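Alpha-L-rhamnosidase (Klebsiella oxytoca, PDB 4XHC) probably hydrolyses terminal alpha-L-rhamnose residues from rhamnosides, as a two-domain glycoside hydrolase of family GH78 that binds rhamnose in its pocket. Local coordinates at residues L412-P415 against Q416-F419; V441-P444 against Q445-R448. All coordinates share one frame; numbering follows the deposited sequence.

Interaction 1: residues L412-P415 against Q416-F419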
loop_
_atom_site.group_PDB
_atom_site.type_symbol
_atom_site.label_atom_id
_atom_site.label_comp_id
_atom_site.label_asym_id
_atom_site.label_seq_id
_atom_site.Cartn_x
_atom_site.Cartn_y
_atom_site.Cartn_z
ATOM N N LEU A 412 -51.119 -21.214 -10.993
ATOM C CA LEU A 412 -50.632 -19.894 -10.577
ATOM C C LEU A 412 -51.581 -18.699 -10.796
ATOM O O LEU A 412 -51.472 -17.694 -10.097
ATOM C CB LEU A 412 -49.295 -19.596 -11.258
ATOM C CG LEU A 412 -48.216 -20.675 -11.186
ATOM C CD1 LEU A 412 -46.955 -20.200 -11.894
ATOM C CD2 LEU A 412 -47.922 -21.048 -9.743
ATOM N N TRP A 413 -52.495 -18.782 -11.749
ATOM C CA TRP A 413 -53.366 -17.643 -12.031
ATOM C C TRP A 413 -54.453 -17.496 -10.962
ATOM O O TRP A 413 -55.108 -18.475 -10.603
ATOM C CB TRP A 413 -53.986 -17.799 -13.418
ATOM C CG TRP A 413 -54.910 -16.708 -13.804
ATOM C CD1 TRP A 413 -56.238 -16.825 -14.049
ATOM C CD2 TRP A 413 -54.583 -15.321 -13.993
ATOM N NE1 TRP A 413 -56.769 -15.602 -14.380
ATOM C CE2 TRP A 413 -55.778 -14.660 -14.360
ATOM C CE3 TRP A 413 -53.400 -14.574 -13.898
ATOM C CZ2 TRP A 413 -55.832 -13.287 -14.629
ATOM C CZ3 TRP A 413 -53.452 -13.202 -14.168
ATOM C CH2 TRP A 413 -54.667 -12.576 -14.529
ATOM N N ASP A 414 -54.629 -16.275 -10.454
ATOM C CA ASP A 414 -55.721 -15.946 -9.515
ATOM C C ASP A 414 -56.643 -14.873 -10.112
ATOM O O ASP A 414 -56.328 -13.676 -10.067
ATOM C CB ASP A 414 -55.176 -15.467 -8.163
ATOM C CG ASP A 414 -56.277 -15.205 -7.133
ATOM O OD1 ASP A 414 -57.478 -15.426 -7.401
ATOM O OD2 ASP A 414 -55.939 -14.779 -6.027
ATOM N N PRO A 415 -57.787 -15.304 -10.658
ATOM C CA PRO A 415 -58.770 -14.445 -11.320
ATOM C C PRO A 415 -59.290 -13.301 -10.476
ATOM O O PRO A 415 -59.574 -12.246 -11.020
ATOM C CB PRO A 415 -59.938 -15.394 -11.616
ATOM C CG PRO A 415 -59.350 -16.755 -11.599
ATOM C CD PRO A 415 -58.209 -16.714 -10.635
ATOM N N GLN A 416 -59.444 -13.520 -9.175
ATOM C CA GLN A 416 -60.003 -12.498 -8.293
ATOM C C GLN A 416 -59.047 -11.335 -8.117
ATOM O O GLN A 416 -59.478 -10.200 -7.988
ATOM C CB GLN A 416 -60.342 -13.068 -6.926
ATOM C CG GLN A 416 -61.376 -14.174 -6.978
ATOM C CD GLN A 416 -61.210 -15.166 -5.847
ATOM O OE1 GLN A 416 -62.152 -15.430 -5.092
ATOM N NE2 GLN A 416 -60.003 -15.717 -5.716
ATOM N N GLN A 417 -57.750 -11.623 -8.111
ATOM C CA GLN A 417 -56.715 -10.584 -7.996
ATOM C C GLN A 417 -56.197 -10.084 -9.353
ATOM O O GLN A 417 -55.648 -8.989 -9.433
ATOM C CB GLN A 417 -55.537 -11.101 -7.173
ATOM C CG GLN A 417 -55.838 -11.270 -5.690
ATOM C CD GLN A 417 -54.593 -11.552 -4.886
ATOM O OE1 GLN A 417 -54.014 -10.642 -4.289
ATOM N NE2 GLN A 417 -54.130 -12.799 -4.921
ATOM N N GLY A 418 -56.387 -10.879 -10.409
ATOM C CA GLY A 418 -55.930 -10.527 -11.761
ATOM C C GLY A 418 -54.425 -10.580 -11.908
ATOM O O GLY A 418 -53.864 -9.902 -12.761
ATOM N N PHE A 419 -53.790 -11.403 -11.073
ATOM C CA PHE A 419 -52.339 -11.569 -11.046
ATOM C C PHE A 419 -52.009 -13.048 -10.840
ATOM O O PHE A 419 -52.844 -13.827 -10.384
ATOM C CB PHE A 419 -51.705 -10.790 -9.878
ATOM C CG PHE A 419 -51.655 -9.292 -10.064
ATOM C CD1 PHE A 419 -51.083 -8.729 -11.199
ATOM C CD2 PHE A 419 -52.135 -8.438 -9.076
ATOM C CE1 PHE A 419 -51.030 -7.342 -11.361
ATOM C CE2 PHE A 419 -52.078 -7.052 -9.234
ATOM C CZ PHE A 419 -51.523 -6.504 -10.378
#
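The indole of W413 lies obliquely against the G418-F419 peptide, with CH2 3.3 Å from G418 C. The backbone N of P415 sits over one ring face, offset toward the rim. The carboxylate of D414 meets two glutamine amides, each plane turned more than 60° from its own. Q416 NE2 reaches D414 OD1 at 3.0 Å on the syn lone pair, and OD1 lies in the amide plane. Q416 N also gives to OD1, from above the carboxylate plane. Q417 NE2 meets D414 OD2 at 2.9 Å on the anti side, tilted out of the carboxylate plane. D414 holds CG anti to its own N (chi1 -176°), which turns the carboxylate to the turn. The two oxygens accept three bonds from Q416 and Q417 across the turn.

D414 N bonds to F419 O at 3.0 Å, and D414 O takes G418 N at 2.8 Å. G418 and F419 both face D414, which makes a G1 beta bulge. G418 has positive phi (71°), a value that favours glycine.

The turn closes the small antiparallel hairpin of strands 413-414 and 419-420, which adjoins helix 391-412. W413 and F419 rest on helix 444-456, and Y420 meets W413 edge-to-face.

Interaction 2: residues V441-P444 against Q445-R448. With SO4 (sulfate ion), chain D.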
loop_
_atom_site.group_PDB
_atom_site.type_symbol
_atom_site.label_atom_id
_atom_site.label_comp_id
_atom_site.label_asym_id
_atom_site.label_seq_id
_atom_site.Cartn_x
_atom_site.Cartn_y
_atom_site.Cartn_z
ATOM N N VAL A 441 -47.919 -16.722 -21.741
ATOM C CA VAL A 441 -48.956 -17.577 -21.164
ATOM C C VAL A 441 -50.289 -16.861 -21.352
ATOM O O VAL A 441 -50.347 -15.641 -21.241
ATOM C CB VAL A 441 -48.692 -17.836 -19.665
ATOM C CG1 VAL A 441 -49.840 -18.598 -19.030
ATOM C CG2 VAL A 441 -47.384 -18.591 -19.468
ATOM N N GLY A 442 -51.351 -17.606 -21.651
ATOM C CA GLY A 442 -52.681 -17.017 -21.794
ATOM C C GLY A 442 -52.884 -16.340 -23.131
ATOM O O GLY A 442 -52.262 -16.711 -24.109
ATOM N N THR A 443 -53.773 -15.352 -23.179
ATOM C CA THR A 443 -54.092 -14.665 -24.438
ATOM C C THR A 443 -53.477 -13.273 -24.467
ATOM O O THR A 443 -53.156 -12.720 -23.410
ATOM C CB THR A 443 -55.610 -14.527 -24.636
ATOM O OG1 THR A 443 -56.176 -13.885 -23.483
ATOM C CG2 THR A 443 -56.242 -15.883 -24.819
ATOM N N PRO A 444 -53.320 -12.693 -25.675
ATOM C CA PRO A 444 -52.775 -11.332 -25.797
ATOM C C PRO A 444 -53.548 -10.283 -24.997
ATOM O O PRO A 444 -52.934 -9.410 -24.371
ATOM C CB PRO A 444 -52.881 -11.042 -27.297
ATOM C CG PRO A 444 -52.849 -12.382 -27.942
ATOM C CD PRO A 444 -53.582 -13.289 -27.000
ATOM N N GLN A 445 -54.876 -10.377 -24.997
ATOM C CA GLN A 445 -55.690 -9.415 -24.268
ATOM C C GLN A 445 -55.641 -9.675 -22.733
ATOM O O GLN A 445 -55.689 -8.724 -21.955
ATOM C CB GLN A 445 -57.092 -9.280 -24.900
ATOM C CG GLN A 445 -58.057 -10.421 -24.699
ATOM C CD GLN A 445 -59.459 -10.059 -25.173
ATOM O OE1 GLN A 445 -59.999 -10.699 -26.078
ATOM N NE2 GLN A 445 -60.048 -9.018 -24.579
ATOM N N GLN A 446 -55.457 -10.926 -22.294
ATOM C CA GLN A 446 -55.252 -11.199 -20.867
ATOM C C GLN A 446 -53.965 -10.508 -20.393
ATOM O O GLN A 446 -53.913 -9.898 -19.309
ATOM C CB GLN A 446 -55.185 -12.713 -20.576
ATOM C CG GLN A 446 -55.056 -13.088 -19.073
ATOM C CD GLN A 446 -54.534 -14.512 -18.815
ATOM O OE1 GLN A 446 -54.517 -15.348 -19.720
ATOM N NE2 GLN A 446 -54.103 -14.783 -17.583
ATOM N N ARG A 447 -52.928 -10.617 -21.219
ATOM C CA ARG A 447 -51.612 -10.071 -20.909
ATOM C C ARG A 447 -51.599 -8.549 -20.874
ATOM O O ARG A 447 -50.943 -7.948 -20.039
ATOM C CB ARG A 447 -50.594 -10.594 -21.919
ATOM C CG ARG A 447 -50.151 -12.022 -21.635
ATOM C CD ARG A 447 -49.131 -12.543 -22.646
ATOM N NE ARG A 447 -49.712 -13.558 -23.529
ATOM C CZ ARG A 447 -49.655 -13.547 -24.852
ATOM N NH1 ARG A 447 -49.019 -12.578 -25.503
ATOM N NH2 ARG A 447 -50.237 -14.520 -25.532
ATOM N N ARG A 448 -52.322 -7.924 -21.790
ATOM C CA ARG A 448 -52.465 -6.479 -21.775
ATOM C C ARG A 448 -53.220 -6.035 -20.515
ATOM O O ARG A 448 -52.818 -5.071 -19.874
ATOM C CB ARG A 448 -53.167 -6.004 -23.043
ATOM C CG ARG A 448 -53.035 -4.520 -23.322
ATOM C CD ARG A 448 -53.649 -4.205 -24.661
ATOM N NE ARG A 448 -53.927 -2.776 -24.818
ATOM C CZ ARG A 448 -53.312 -1.957 -25.679
ATOM N NH1 ARG A 448 -52.342 -2.385 -26.494
ATOM N NH2 ARG A 448 -53.673 -0.683 -25.733
HETATM S S SO4 D . -56.491 -0.581 -23.081
HETATM O O1 SO4 D . -57.105 0.402 -23.988
HETATM O O2 SO4 D . -56.973 -0.236 -21.719
HETATM O O3 SO4 D . -56.855 -1.926 -23.559
HETATM O O4 SO4 D . -55.013 -0.618 -23.135
#
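The backbone from V441 to P444 runs as a loop into the first turn of helix 444-456, where R447 N bonds to T443 O at 3.0 Å and R448 N to P444 O at 3.0 Å.

T443 is the N-cap. Its OG1 accepts from Q446 N at 3.3 Å, with an N-H...O angle of 148°. The hydroxyl stands between the backbone N and the carbonyl carbon (chi1 54°), which turns it to the Q446 amide. OG1 also touches Q446 CB, and the two side chains cross at about a right angle. The Q446 chain runs extended back along the loop, and its OE1 lies 3.2 Å from G442 CA.

R447 folds back over the same loop. Its chain bends at chi3 (-109°), which brings the guanidinium beside the backbone. NE gives to V441 O at 3.2 Å; the oxygen lies near the guanidinium plane, but NE stands well above the carbonyl plane. NH2 makes a weak bond to G442 O. Both carbonyls therefore lie at the guanidinium edge, while T443 O and P444 N lie over one face.

R448 leads away from the loop, its chain extended from CG to NE. NE and NH2 both bond to sulfate O4, each at 2.9 Å, and NE also bonds to O3. C479 O takes NH1, and R452 bonds to the same sulfate.

The chemistry is that of a capped helix start. The T443 hydroxyl satisfies one amide of the first turn, and R447 ties down the V441 carbonyl and, weakly, that of G442. The sulfate probably comes from the crystallisation liquor. It marks a place where R448 and R452 can hold an anion, and its charge would probably be balanced in part by theirs.

How the interactions relate
From the N terminus, interaction 1 lies where helix 391-412 gives way to the hairpin and closes the tight turn between strands 413-414 and 419-420. The chain then passes through helix 430-438 and enters interaction 2, where the 441-444 loop leads into helix 444-456. The two contacts come in series and neither nests in nor crosses the other. Their centres lie 13 Å apart. They meet where W413 CE2 packs 3.6 Å from Q446 NE2. Y420 touches W413, V441 and Q446, and L409 touches V441 and Q446. The hairpin, helix 391-412 and the start of helix 444-456 are thereby joined within the family's six-hairpin glycosidase domain.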